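Local coordinates for protein DNA-directed RNA polymerase subunit Rpo11 (Thermoplasma acidophilum, PDB 1XPP) that probably forms part of the archaeal DNA-dependent RNA polymerase that transcribes DNA into RNA, as a dimerising subunit of the Rpb11 family, at residues S11-I16 / I28-T33; N21-E26 / G72-A77; L34-V39 / Y53-P58; E40-D45 / S76-A81; D46-A51 / V67-G72. All blocks are in the same frame, centred on the assembly; numbering follows the deposited sequence.

Contact 1 (S11-I16 / I28-T33); sequences SSLRVI and INYDNT
Ile28 closes an antiparallel pair with Ser12 at the end of the 12-19/22-28 hairpin. Two backbone bonds define the hydrogen-bonded pair: Ser12 N donates to a lone pair of Ile28 O (3.0 Å), and Ile28 N meets Ser12 O at 2.8 Å, almost along the C=O axis. Ile28 CB also packs against Ser12 OG on the face the two side chains share. Asn29 then leaves the strand with positive phi and psi (60°/30°), and its CB lies 3.9 Å from Ser11 CA. Tyr30 swings its ring back over the first segment. Tyr30 CG is anti to its carbonyl carbon, and Ser11 CB sits over one face, 3.5 Å from the Tyr30 ring centroid and 16° off the normal, a CH-pi contact. The ring edge meets the next residue's carbonyl, Tyr30 CE1 lying 3.2 Å from Ser12 O. Leu13 CD2 approaches Tyr30 OH obliquely at 3.4 Å. Gln95 of the second subunit bonds to both Ser11 OG and Tyr30 OH, whereas Ser12 OG pairs with Ser12 of the third subunit. Residues 28-33 carry the chain from strand 22-28 into helix 32-42, while Leu13 leans back onto Val25 and Met27 of that strand.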
# COMPACT_ATOMS: atom_id res chain seq x y z
N SER D 11 4.31 -1.47 -0.42
CA SER D 11 4.05 -2.78 0.18
C SER D 11 4.52 -2.79 1.62
O SER D 11 5.40 -2.01 2.00
CB SER D 11 4.76 -3.86 -0.62
OG SER D 11 6.15 -3.64 -0.58
N SER D 12 3.97 -3.69 2.43
CA SER D 12 4.49 -3.89 3.78
C SER D 12 4.21 -5.30 4.25
O SER D 12 3.32 -5.97 3.71
CB SER D 12 3.89 -2.87 4.76
OG SER D 12 2.51 -3.08 4.91
N LEU D 13 4.94 -5.75 5.26
CA LEU D 13 4.65 -7.06 5.86
C LEU D 13 4.82 -7.04 7.36
O LEU D 13 5.47 -6.12 7.90
CB LEU D 13 5.52 -8.15 5.23
CG LEU D 13 7.02 -7.88 5.12
CD1 LEU D 13 7.73 -8.15 6.46
CD2 LEU D 13 7.68 -8.68 3.98
N ARG D 14 4.27 -8.06 8.01
CA ARG D 14 4.21 -8.10 9.48
C ARG D 14 4.11 -9.54 9.88
O ARG D 14 3.27 -10.27 9.34
CB ARG D 14 2.94 -7.37 9.96
CG ARG D 14 2.73 -7.31 11.48
CD ARG D 14 3.59 -6.23 12.08
NE ARG D 14 3.39 -6.01 13.52
CZ ARG D 14 3.84 -6.82 14.48
NH1 ARG D 14 4.47 -7.94 14.17
NH2 ARG D 14 3.65 -6.50 15.76
N VAL D 15 4.94 -9.97 10.81
CA VAL D 15 4.80 -11.29 11.40
C VAL D 15 3.55 -11.28 12.29
O VAL D 15 3.42 -10.42 13.15
CB VAL D 15 6.03 -11.70 12.24
CG1 VAL D 15 5.76 -12.99 13.01
CG2 VAL D 15 7.27 -11.89 11.31
N ILE D 16 2.63 -12.21 12.08
CA ILE D 16 1.39 -12.17 12.88
C ILE D 16 1.14 -13.41 13.72
O ILE D 16 0.18 -13.43 14.53
CB ILE D 16 0.18 -11.84 12.03
CG1 ILE D 16 -0.03 -12.94 10.98
CG2 ILE D 16 0.32 -10.40 11.45
CD1 ILE D 16 -1.30 -12.78 10.24
N ILE D 28 1.02 -7.10 2.60
CA ILE D 28 0.08 -6.07 2.19
C ILE D 28 0.58 -5.35 0.94
O ILE D 28 1.74 -4.92 0.88
CB ILE D 28 -0.17 -5.06 3.35
CG1 ILE D 28 -0.66 -5.82 4.61
CG2 ILE D 28 -1.12 -3.97 2.89
CD1 ILE D 28 -0.98 -4.98 5.81
N ASN D 29 -0.30 -5.19 -0.05
CA ASN D 29 0.03 -4.52 -1.32
C ASN D 29 1.13 -5.12 -2.18
O ASN D 29 1.86 -4.40 -2.88
CB ASN D 29 0.37 -3.05 -1.09
CG ASN D 29 -0.72 -2.34 -0.40
OD1 ASN D 29 -1.90 -2.60 -0.64
ND2 ASN D 29 -0.35 -1.42 0.48
N TYR D 30 1.31 -6.43 -2.12
CA TYR D 30 2.22 -7.06 -3.03
C TYR D 30 1.45 -7.54 -4.22
O TYR D 30 0.24 -7.79 -4.13
CB TYR D 30 2.96 -8.24 -2.40
CG TYR D 30 3.93 -7.82 -1.34
CD1 TYR D 30 3.53 -7.70 -0.03
CD2 TYR D 30 5.24 -7.47 -1.69
CE1 TYR D 30 4.40 -7.29 0.96
CE2 TYR D 30 6.15 -7.07 -0.70
CZ TYR D 30 5.70 -6.97 0.62
OH TYR D 30 6.58 -6.55 1.59
N ASP D 31 2.15 -7.67 -5.34
CA ASP D 31 1.61 -8.37 -6.49
C ASP D 31 1.38 -9.82 -6.07
O ASP D 31 2.25 -10.41 -5.43
CB ASP D 31 2.59 -8.30 -7.68
CG ASP D 31 2.17 -7.26 -8.69
OD1 ASP D 31 2.41 -6.07 -8.43
OD2 ASP D 31 1.59 -7.62 -9.75
N ASN D 32 0.19 -10.37 -6.36
CA ASN D 32 -0.08 -11.80 -6.11
C ASN D 32 0.98 -12.74 -6.70
O ASN D 32 1.29 -13.76 -6.10
CB ASN D 32 -1.49 -12.22 -6.60
CG ASN D 32 -2.63 -11.58 -5.82
OD1 ASN D 32 -3.78 -11.56 -6.29
ND2 ASN D 32 -2.35 -11.09 -4.64
N THR D 33 1.52 -12.38 -7.87
CA THR D 33 2.59 -13.17 -8.46
C THR D 33 3.80 -13.30 -7.55
O THR D 33 4.38 -14.40 -7.45
CB THR D 33 2.99 -12.63 -9.85
OG1 THR D 33 1.85 -12.87 -10.69
CG2 THR D 33 4.16 -13.44 -10.44

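Contact 2 (N21-E26 / G72-A77); sequences NSITVE and GKPQSA
Ile23 O is among the well-held polar atoms here, gripped once, by Val67 N of strand 64-69; Lys73 O takes two backbone amides, Ser76 N at 3.2 Å and Ala77 N at 3.4 Å from Lys73 O, but both bonds are weak. The weak pair marks the first turn of helix 74-105, with Lys73 at the N-cap position. The motif is the start of a long helix laid against a strand of the antiparallel sheet in the Rpb3/Rpb11 dimerisation domain. No hydrogen bond joins the two segments, so no polar atom is gripped across the contact and the evidence is apolar packing and backbone proximity.

Pro74 carries most of it. Its CB points toward strand 22-28, and as a proline in the first helical turn it has no N-H to offer. Ile23 answers from the strand, its chain crossing the pyrrolidine ring at about a right angle. CG1 of Ile23 is anti to the backbone N (chi1 -163°), which leaves CG2 in the crowded position between N and the carbonyl carbon; that branch does the touching, Ile23 CG2 lying 3.7 Å from Pro74 CB. The extended CG1 arm leads on to the neighbouring residue, with Ile23 CD1 4.3 Å from Gln75 CB. Val15 of strand 12-19 also touches Ile23, and Phe100 of the second subunit packs on both Ile23 and Gln75.

The backbones come nearest at Ser22 and Pro74, whose CA atoms are 5.3 Å apart. There the ring meets peptide groups: Asn21 C is 4.0 Å from Pro74 CG, and that same CG lies 3.6 Å from Ser22 C.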
# COMPACT_ATOMS: atom_id res chain seq x y z
N ASN D 21 7.99 -24.29 15.10
CA ASN D 21 8.71 -24.36 13.85
C ASN D 21 7.90 -23.73 12.76
O ASN D 21 7.97 -24.18 11.62
CB ASN D 21 8.94 -25.82 13.49
CG ASN D 21 9.63 -26.59 14.60
OD1 ASN D 21 10.55 -26.08 15.25
ND2 ASN D 21 9.16 -27.81 14.85
N SER D 22 7.15 -22.70 13.09
CA SER D 22 6.30 -22.08 12.07
C SER D 22 6.15 -20.57 12.24
O SER D 22 6.39 -19.99 13.32
CB SER D 22 4.94 -22.76 11.99
OG SER D 22 4.17 -22.38 13.10
N ILE D 23 5.74 -19.93 11.15
CA ILE D 23 5.55 -18.50 11.19
C ILE D 23 4.48 -18.16 10.17
O ILE D 23 4.33 -18.86 9.14
CB ILE D 23 6.89 -17.75 10.89
CG1 ILE D 23 6.82 -16.30 11.32
CG2 ILE D 23 7.31 -17.92 9.41
CD1 ILE D 23 8.20 -15.57 11.33
N THR D 24 3.71 -17.12 10.49
CA THR D 24 2.73 -16.57 9.57
C THR D 24 2.99 -15.09 9.42
O THR D 24 3.20 -14.38 10.41
CB THR D 24 1.31 -16.75 10.13
OG1 THR D 24 1.13 -18.13 10.42
CG2 THR D 24 0.25 -16.26 9.13
N VAL D 25 3.01 -14.65 8.16
CA VAL D 25 3.30 -13.28 7.82
C VAL D 25 2.16 -12.71 6.99
O VAL D 25 1.71 -13.33 6.02
CB VAL D 25 4.64 -13.19 7.01
CG1 VAL D 25 5.00 -11.75 6.74
CG2 VAL D 25 5.75 -13.87 7.77
N GLU D 26 1.69 -11.53 7.39
CA GLU D 26 0.72 -10.78 6.61
C GLU D 26 1.47 -9.92 5.59
O GLU D 26 2.42 -9.20 5.98
CB GLU D 26 -0.14 -9.90 7.53
CG GLU D 26 -1.40 -9.38 6.83
CD GLU D 26 -2.31 -8.62 7.78
OE1 GLU D 26 -1.79 -7.99 8.73
OE2 GLU D 26 -3.54 -8.62 7.56
N GLY D 72 15.72 -26.10 11.60
CA GLY D 72 16.05 -24.68 11.62
C GLY D 72 14.86 -23.82 11.99
O GLY D 72 13.90 -24.30 12.60
N LYS D 73 14.93 -22.55 11.61
CA LYS D 73 13.92 -21.56 11.97
C LYS D 73 13.07 -21.27 10.75
O LYS D 73 13.56 -21.31 9.64
CB LYS D 73 14.59 -20.30 12.47
CG LYS D 73 15.28 -20.46 13.85
CD LYS D 73 16.07 -19.23 14.25
CE LYS D 73 16.36 -19.20 15.77
NZ LYS D 73 16.65 -20.55 16.39
N PRO D 74 11.76 -21.02 10.94
CA PRO D 74 10.92 -20.73 9.78
C PRO D 74 11.29 -19.39 9.10
O PRO D 74 11.21 -19.30 7.89
CB PRO D 74 9.51 -20.67 10.37
CG PRO D 74 9.72 -20.28 11.78
CD PRO D 74 10.98 -21.02 12.20
N GLN D 75 11.67 -18.38 9.88
CA GLN D 75 12.11 -17.10 9.32
C GLN D 75 13.34 -17.31 8.44
O GLN D 75 13.50 -16.62 7.44
CB GLN D 75 12.39 -16.04 10.38
CG GLN D 75 13.45 -16.43 11.37
CD GLN D 75 12.90 -17.16 12.59
OE1 GLN D 75 11.86 -17.81 12.51
NE2 GLN D 75 13.61 -17.07 13.72
N SER D 76 14.19 -18.29 8.78
CA SER D 76 15.34 -18.63 7.91
C SER D 76 14.95 -19.21 6.55
O SER D 76 15.61 -18.92 5.53
CB SER D 76 16.30 -19.58 8.63
OG SER D 76 16.76 -18.90 9.78
N ALA D 77 13.91 -20.04 6.51
CA ALA D 77 13.46 -20.62 5.27
C ALA D 77 12.96 -19.49 4.37
O ALA D 77 13.25 -19.48 3.17
CB ALA D 77 12.36 -21.70 5.49

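Contact 3 (L34-V39 / Y53-P58); sequences LLRTLV and YYIKHP
This is apolar and aromatic helix-on-sheet packing, where the middle of helix 32-42 meets the end of the outer strand 48-54 and the loop that follows it. No hydrogen bond crosses between the segments; the evidence is one CH-pi contact and two apolar pairs, made by Leu35, Arg36 and Val39 from a single side of the helix.

Tyr53 is the central group. Its CG occupies the crowded position between the backbone N and the carbonyl carbon (chi1 57°), and its ring takes two helix residues at different aspects. Arg36 comes over one face with its methylene chain: Arg36 CG lies 3.9 Å from the Tyr53 ring centroid and 18° off the normal. The charged group itself does not stack, because guanidinium and ring planes stand 78° apart. The Arg36 chain is extended from CG to NE and runs past the hydroxyl, with Arg36 CD 3.6 Å from Tyr53 OH. Val39 meets the edge instead, its CB in the ring plane and 3.9 Å from Tyr53 CD2.

Ile55 fills the other side chain position facing the helix. It crosses Leu35 obliquely, Leu35 CD1 lying alongside the CG1-CD1 arm, 4.0 Å from Ile55 CD1. Ile55 CD1 also lies 4.2 Å from Arg36 NE, so it borders the arginine chain as well. Arg36 NH2 and Lys56 NZ, 4.7 Å apart, are like charges that may repel mildly.

Pro63 of the neighbouring loop touches both Leu35 and Ile55, Ile65 of strand 64-69 backs Val39, and Leu38, one helix position earlier, turns to Ala81 and Val82 of helix 74-105.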
# COMPACT_ATOMS: atom_id res chain seq x y z
N LEU D 34 4.16 -12.20 -6.90
CA LEU D 34 5.27 -12.26 -5.91
C LEU D 34 5.00 -13.30 -4.80
O LEU D 34 5.86 -14.11 -4.46
CB LEU D 34 5.55 -10.87 -5.30
CG LEU D 34 6.72 -10.92 -4.28
CD1 LEU D 34 7.61 -9.68 -4.33
CD2 LEU D 34 6.16 -11.08 -2.91
N LEU D 35 3.78 -13.30 -4.26
CA LEU D 35 3.51 -14.21 -3.17
C LEU D 35 3.61 -15.66 -3.61
O LEU D 35 4.16 -16.50 -2.90
CB LEU D 35 2.13 -13.92 -2.53
CG LEU D 35 1.89 -12.42 -2.16
CD1 LEU D 35 0.49 -12.22 -1.59
CD2 LEU D 35 2.88 -11.94 -1.18
N ARG D 36 3.04 -15.97 -4.78
CA ARG D 36 3.03 -17.36 -5.25
C ARG D 36 4.43 -17.81 -5.60
O ARG D 36 4.81 -18.92 -5.28
CB ARG D 36 2.09 -17.49 -6.45
CG ARG D 36 0.69 -17.06 -6.13
CD ARG D 36 -0.27 -17.55 -7.19
NE ARG D 36 -1.52 -16.79 -7.15
CZ ARG D 36 -1.76 -15.71 -7.91
NH1 ARG D 36 -0.85 -15.28 -8.77
NH2 ARG D 36 -2.92 -15.08 -7.79
N THR D 37 5.21 -16.91 -6.22
CA THR D 37 6.61 -17.22 -6.57
C THR D 37 7.43 -17.47 -5.31
O THR D 37 8.21 -18.41 -5.23
CB THR D 37 7.25 -16.07 -7.39
OG1 THR D 37 6.50 -15.90 -8.59
CG2 THR D 37 8.71 -16.39 -7.78
N LEU D 38 7.19 -16.65 -4.30
CA LEU D 38 7.89 -16.82 -3.06
C LEU D 38 7.63 -18.19 -2.43
O LEU D 38 8.54 -18.88 -1.98
CB LEU D 38 7.53 -15.68 -2.11
CG LEU D 38 8.17 -15.78 -0.73
CD1 LEU D 38 9.70 -15.85 -0.80
CD2 LEU D 38 7.70 -14.62 0.14
N VAL D 39 6.35 -18.57 -2.40
CA VAL D 39 5.94 -19.84 -1.83
C VAL D 39 6.49 -21.01 -2.66
O VAL D 39 7.03 -21.97 -2.09
CB VAL D 39 4.39 -19.86 -1.61
CG1 VAL D 39 3.87 -21.27 -1.34
CG2 VAL D 39 4.02 -18.92 -0.46
N TYR D 53 0.37 -19.99 0.60
CA TYR D 53 -0.15 -18.63 0.55
C TYR D 53 -1.65 -18.68 0.68
O TYR D 53 -2.29 -19.66 0.25
CB TYR D 53 0.23 -17.92 -0.75
CG TYR D 53 -0.20 -18.62 -2.02
CD1 TYR D 53 -1.50 -18.43 -2.54
CD2 TYR D 53 0.68 -19.43 -2.71
CE1 TYR D 53 -1.89 -19.08 -3.71
CE2 TYR D 53 0.31 -20.06 -3.89
CZ TYR D 53 -0.98 -19.88 -4.38
OH TYR D 53 -1.33 -20.53 -5.55
N TYR D 54 -2.18 -17.58 1.20
CA TYR D 54 -3.63 -17.39 1.33
C TYR D 54 -3.93 -16.04 0.73
O TYR D 54 -3.55 -14.99 1.28
CB TYR D 54 -4.08 -17.46 2.77
CG TYR D 54 -3.62 -18.72 3.46
CD1 TYR D 54 -2.39 -18.77 4.14
CD2 TYR D 54 -4.40 -19.87 3.41
CE1 TYR D 54 -1.97 -19.95 4.79
CE2 TYR D 54 -3.99 -21.03 4.04
CZ TYR D 54 -2.79 -21.06 4.73
OH TYR D 54 -2.46 -22.25 5.33
N ILE D 55 -4.59 -16.06 -0.42
CA ILE D 55 -4.87 -14.81 -1.08
C ILE D 55 -6.37 -14.67 -1.24
O ILE D 55 -6.97 -13.75 -0.66
CB ILE D 55 -4.14 -14.72 -2.42
CG1 ILE D 55 -2.64 -14.67 -2.18
CG2 ILE D 55 -4.60 -13.47 -3.19
CD1 ILE D 55 -1.79 -14.94 -3.42
N LYS D 56 -6.97 -15.55 -2.04
CA LYS D 56 -8.44 -15.49 -2.12
C LYS D 56 -9.19 -16.45 -1.21
O LYS D 56 -10.40 -16.28 -0.99
CB LYS D 56 -8.95 -15.55 -3.54
CG LYS D 56 -8.24 -16.47 -4.47
CD LYS D 56 -8.07 -15.74 -5.79
CE LYS D 56 -6.99 -14.67 -5.68
NZ LYS D 56 -7.17 -13.54 -6.65
N HIS D 57 -8.50 -17.42 -0.64
CA HIS D 57 -9.14 -18.31 0.32
C HIS D 57 -8.24 -18.46 1.53
O HIS D 57 -7.03 -18.57 1.36
CB HIS D 57 -9.39 -19.69 -0.32
CG HIS D 57 -10.01 -19.62 -1.67
ND1 HIS D 57 -11.28 -19.14 -1.87
CD2 HIS D 57 -9.51 -19.91 -2.90
CE1 HIS D 57 -11.55 -19.15 -3.17
NE2 HIS D 57 -10.50 -19.62 -3.81
N PRO D 58 -8.80 -18.40 2.75
CA PRO D 58 -10.21 -18.14 3.12
C PRO D 58 -10.42 -16.64 3.03
O PRO D 58 -9.63 -15.93 2.36
CB PRO D 58 -10.27 -18.62 4.56
CG PRO D 58 -8.89 -18.24 5.11
CD PRO D 58 -7.96 -18.56 3.96

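Contact 4 (E40-D45 / S76-A81)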
# COMPACT_ATOMS: atom_id res chain seq x y z
N GLU D 40 6.42 -20.90 -3.99
CA GLU D 40 7.01 -21.91 -4.90
C GLU D 40 8.50 -22.11 -4.56
O GLU D 40 9.00 -23.24 -4.44
CB GLU D 40 6.83 -21.51 -6.36
CG GLU D 40 7.27 -22.58 -7.36
CD GLU D 40 7.38 -22.06 -8.80
OE1 GLU D 40 8.01 -22.73 -9.65
OE2 GLU D 40 6.85 -20.98 -9.09
N GLU D 41 9.19 -21.00 -4.34
CA GLU D 41 10.59 -21.09 -3.97
C GLU D 41 10.82 -21.74 -2.60
O GLU D 41 11.70 -22.61 -2.45
CB GLU D 41 11.26 -19.72 -4.08
CG GLU D 41 12.79 -19.78 -3.95
CD GLU D 41 13.48 -20.39 -5.17
OE1 GLU D 41 12.81 -20.71 -6.17
OE2 GLU D 41 14.71 -20.55 -5.11
N ILE D 42 10.04 -21.36 -1.60
CA ILE D 42 10.23 -21.90 -0.25
C ILE D 42 9.97 -23.41 -0.27
O ILE D 42 10.61 -24.15 0.47
CB ILE D 42 9.28 -21.24 0.77
CG1 ILE D 42 9.63 -19.76 0.98
CG2 ILE D 42 9.32 -21.97 2.11
CD1 ILE D 42 8.47 -18.91 1.53
N LEU D 43 9.01 -23.84 -1.08
CA LEU D 43 8.70 -25.28 -1.20
C LEU D 43 9.83 -26.14 -1.78
O LEU D 43 9.76 -27.38 -1.68
CB LEU D 43 7.44 -25.46 -2.03
CG LEU D 43 6.09 -25.18 -1.35
CD1 LEU D 43 4.96 -25.09 -2.37
CD2 LEU D 43 5.78 -26.22 -0.30
N LYS D 44 10.85 -25.52 -2.37
CA LYS D 44 12.00 -26.26 -2.93
C LYS D 44 13.01 -26.62 -1.84
O LYS D 44 13.91 -27.44 -2.04
CB LYS D 44 12.70 -25.43 -4.00
CG LYS D 44 11.89 -25.14 -5.24
CD LYS D 44 12.69 -24.28 -6.17
CE LYS D 44 11.87 -23.75 -7.29
NZ LYS D 44 12.69 -22.82 -8.11
N ASP D 45 12.85 -26.00 -0.68
CA ASP D 45 13.77 -26.13 0.46
C ASP D 45 13.52 -27.45 1.20
O ASP D 45 12.40 -27.72 1.65
CB ASP D 45 13.53 -24.94 1.39
CG ASP D 45 14.53 -24.85 2.54
OD1 ASP D 45 14.69 -23.73 3.01
OD2 ASP D 45 15.13 -25.84 2.99
N SER D 76 14.19 -18.29 8.78
CA SER D 76 15.34 -18.63 7.91
C SER D 76 14.95 -19.21 6.55
O SER D 76 15.61 -18.92 5.53
CB SER D 76 16.30 -19.58 8.63
OG SER D 76 16.76 -18.90 9.78
N ALA D 77 13.91 -20.04 6.51
CA ALA D 77 13.46 -20.62 5.27
C ALA D 77 12.96 -19.49 4.37
O ALA D 77 13.25 -19.48 3.17
CB ALA D 77 12.36 -21.70 5.49
N ILE D 78 12.22 -18.54 4.93
CA ILE D 78 11.78 -17.39 4.14
C ILE D 78 13.00 -16.61 3.60
O ILE D 78 13.07 -16.32 2.39
CB ILE D 78 10.84 -16.48 4.91
CG1 ILE D 78 9.57 -17.26 5.25
CG2 ILE D 78 10.61 -15.17 4.09
CD1 ILE D 78 8.59 -16.54 6.17
N LYS D 79 13.96 -16.32 4.47
CA LYS D 79 15.16 -15.59 4.04
C LYS D 79 15.89 -16.33 2.90
O LYS D 79 16.26 -15.69 1.90
CB LYS D 79 16.14 -15.34 5.19
CG LYS D 79 17.35 -14.49 4.75
CD LYS D 79 18.29 -14.15 5.90
CE LYS D 79 19.48 -13.33 5.35
NZ LYS D 79 20.47 -13.16 6.46
N ARG D 80 16.12 -17.63 3.05
CA ARG D 80 16.82 -18.39 1.98
C ARG D 80 16.15 -18.20 0.63
O ARG D 80 16.81 -17.97 -0.42
CB ARG D 80 16.93 -19.89 2.33
CG ARG D 80 17.89 -20.13 3.55
CD ARG D 80 18.13 -21.63 3.79
NE ARG D 80 16.94 -22.43 4.15
CZ ARG D 80 16.53 -22.62 5.40
NH1 ARG D 80 17.15 -22.03 6.42
NH2 ARG D 80 15.45 -23.38 5.61
N ALA D 81 14.82 -18.30 0.64
CA ALA D 81 14.07 -18.18 -0.61
C ALA D 81 14.14 -16.80 -1.22
O ALA D 81 14.28 -16.69 -2.45
CB ALA D 81 12.62 -18.57 -0.40
O HOH W 1 13.47 -21.71 1.57
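Arg80's guanidinium lies with one face over the backbone of its own helix, Ser76 O and Ala77 CA both being offset toward its rim, and presents its edge to Asp45. The carboxylate of Asp45 stands 75° to that plane, so the two groups meet crosswise. Arg80 grips only one of the two carboxylate oxygens: Asp45 OD1 takes Arg80 NH2 at 2.7 Å and Arg80 NE at 2.8 Å, a side-on salt bridge with both nitrogens on one atom, which uses its syn lone pair. The guanidinium turns to this position through a bend at chi3 (-62°), and Asp45 CG is anti to its backbone N. A water adds a third donor, 2.8 Å from Asp45 OD1, and gives its other proton to Ala77 O. Three donors on OD1 would favour its charged state, and Asp45 OD2 has its own partner in the backbone N of Gln47.

These bonds fasten the chain after helix 32-42, where a type I beta turn from Ile42 to Asp45 leads to the next strand. The two helices pack above the antiparallel sheet of this alpha+beta dimerisation domain, and small residues let them approach: the CA atoms of Ile42 and Ala81 are 5.4 Å apart. Ile42 CG1, anti to the carbonyl carbon, lies 3.5 Å from Ala81 CB, while Ile42 CD1 reaches Ile78 CG1 at 4.2 Å. Val67 of strand 64-69 touches Ile42 and Ile78. Glu41 rests its CG against Ala81 CB, and its bent chain turns the carboxylate back within its own segment, where Glu41 OE1 meets Lys44 NZ at 2.9 Å.

Contact 5 (D46-A51 / V67-G72)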
# COMPACT_ATOMS: atom_id res chain seq x y z
N ASP D 46 14.55 -28.28 1.34
CA ASP D 46 14.36 -29.59 1.99
C ASP D 46 14.10 -29.50 3.51
O ASP D 46 13.71 -30.50 4.13
CB ASP D 46 15.54 -30.52 1.69
CG ASP D 46 16.81 -30.08 2.37
OD1 ASP D 46 17.23 -30.78 3.31
OD2 ASP D 46 17.38 -29.04 1.98
N GLN D 47 14.29 -28.33 4.10
CA GLN D 47 14.03 -28.14 5.52
C GLN D 47 12.59 -27.72 5.77
O GLN D 47 12.17 -27.59 6.93
CB GLN D 47 14.98 -27.10 6.12
CG GLN D 47 16.48 -27.44 5.95
CD GLN D 47 17.33 -26.69 6.92
OE1 GLN D 47 17.33 -27.00 8.12
NE2 GLN D 47 18.07 -25.69 6.43
N VAL D 48 11.84 -27.50 4.68
CA VAL D 48 10.47 -26.97 4.78
C VAL D 48 9.45 -28.10 4.75
O VAL D 48 9.49 -28.98 3.88
CB VAL D 48 10.18 -25.93 3.66
CG1 VAL D 48 8.68 -25.59 3.58
CG2 VAL D 48 10.96 -24.69 3.97
N ASP D 49 8.54 -28.03 5.72
CA ASP D 49 7.48 -29.00 5.93
C ASP D 49 6.22 -28.58 5.16
O ASP D 49 5.61 -29.37 4.45
CB ASP D 49 7.21 -29.04 7.43
CG ASP D 49 6.91 -30.40 7.95
OD1 ASP D 49 5.84 -30.95 7.59
OD2 ASP D 49 7.71 -30.88 8.78
N GLU D 50 5.83 -27.31 5.30
CA GLU D 50 4.70 -26.79 4.57
C GLU D 50 4.95 -25.32 4.29
O GLU D 50 5.56 -24.63 5.08
CB GLU D 50 3.40 -26.93 5.37
CG GLU D 50 2.49 -28.07 4.89
CD GLU D 50 1.32 -28.31 5.83
OE1 GLU D 50 1.08 -29.49 6.18
OE2 GLU D 50 0.66 -27.32 6.21
N ALA D 51 4.46 -24.88 3.15
CA ALA D 51 4.47 -23.45 2.82
C ALA D 51 3.25 -23.18 2.00
O ALA D 51 3.00 -23.84 0.98
CB ALA D 51 5.72 -23.06 2.07
N VAL D 67 4.58 -20.77 6.92
CA VAL D 67 5.70 -21.66 6.66
C VAL D 67 5.94 -22.48 7.92
O VAL D 67 6.05 -21.92 9.01
CB VAL D 67 7.00 -20.86 6.32
CG1 VAL D 67 8.17 -21.79 6.04
CG2 VAL D 67 6.78 -19.93 5.10
N ARG D 68 6.03 -23.79 7.74
CA ARG D 68 6.48 -24.69 8.81
C ARG D 68 7.70 -25.48 8.34
O ARG D 68 7.71 -26.01 7.25
CB ARG D 68 5.38 -25.64 9.24
CG ARG D 68 5.79 -26.60 10.38
CD ARG D 68 4.61 -27.44 10.89
NE ARG D 68 3.74 -27.89 9.80
CZ ARG D 68 3.76 -29.11 9.28
NH1 ARG D 68 4.58 -30.04 9.74
NH2 ARG D 68 2.93 -29.41 8.28
N VAL D 69 8.70 -25.56 9.21
CA VAL D 69 9.97 -26.23 8.89
C VAL D 69 10.13 -27.57 9.64
O VAL D 69 9.59 -27.73 10.76
CB VAL D 69 11.17 -25.27 9.17
CG1 VAL D 69 11.11 -24.03 8.22
CG2 VAL D 69 11.23 -24.82 10.60
N LYS D 70 10.82 -28.52 9.01
CA LYS D 70 11.31 -29.74 9.72
C LYS D 70 12.51 -29.42 10.62
O LYS D 70 12.71 -30.06 11.65
CB LYS D 70 11.80 -30.83 8.76
CG LYS D 70 10.97 -31.13 7.54
CD LYS D 70 11.81 -31.90 6.51
CE LYS D 70 11.01 -32.24 5.28
NZ LYS D 70 11.88 -32.37 4.08
N SER D 71 13.34 -28.46 10.20
CA SER D 71 14.54 -28.10 10.94
C SER D 71 14.88 -26.64 10.72
O SER D 71 14.37 -26.01 9.79
CB SER D 71 15.72 -28.98 10.51
OG SER D 71 15.83 -29.03 9.10
N GLY D 72 15.72 -26.10 11.60
CA GLY D 72 16.05 -24.68 11.62
C GLY D 72 14.86 -23.82 11.99
O GLY D 72 13.90 -24.30 12.60
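The tight part of this contact is backbone pairing between strands 48-54 and 64-69; the solvent side is a more exposed rim of equally short salt bridges and polar bonds. Arg68 O accepts two amides, Asp49 N at 2.7 Å and Glu50 N at 3.0 Å, while Arg68 N returns a nearly straight bond to Glu50 O (2.8 Å, 168°). Beyond the bulge, Lys70 N bonds to Gln47 O at 2.6 Å from above the carbonyl plane. Behind this, Ala51 and Val67 share a face, touching Ile42, and Val48 and Val69 both touch Ala77 of helix 74-105.

At the rim, Arg68 bends at chi3 and splits its guanidinium between two acids. Arg68 NH1 reaches Asp49 OD1 at 2.7 Å, with Asp49 CB over one face; Arg68 NH2 meets Glu50 OE1 at 2.8 Å in the guanidinium plane. Lys70 stretches out so that Lys70 NZ bonds to Asp46 O at 2.6 Å, also above the carbonyl plane. Ser71 OG donates to a lone pair of Gln47 OE1 at 2.7 Å.

The register slips by one residue between the Val48-Val69 and Glu50-Arg68 pairs, and Asp49 and Glu50 both face Arg68: a classic beta bulge in an antiparallel hairpin.

From the N terminus, contact 1 closes first, joining the start of strand 12-19 to the end of strand 22-28 and the approach to helix 32-42. Contact 2 opens before that closure is complete, so the two cross, and it spans from strand 22-28 to helix 74-105. Within its loop lie contact 3, from helix 32-42 to the end of strand 48-54, and contact 5, pairing strands 48-54 and 64-69. Contact 4 joins the two helices and encloses contact 5 while crossing contact 3, which also crosses contact 5. Contacts 2 and 4 both end on helix 74-105 and share Ser76 and Ala77. Together they tie both helices to the sheet.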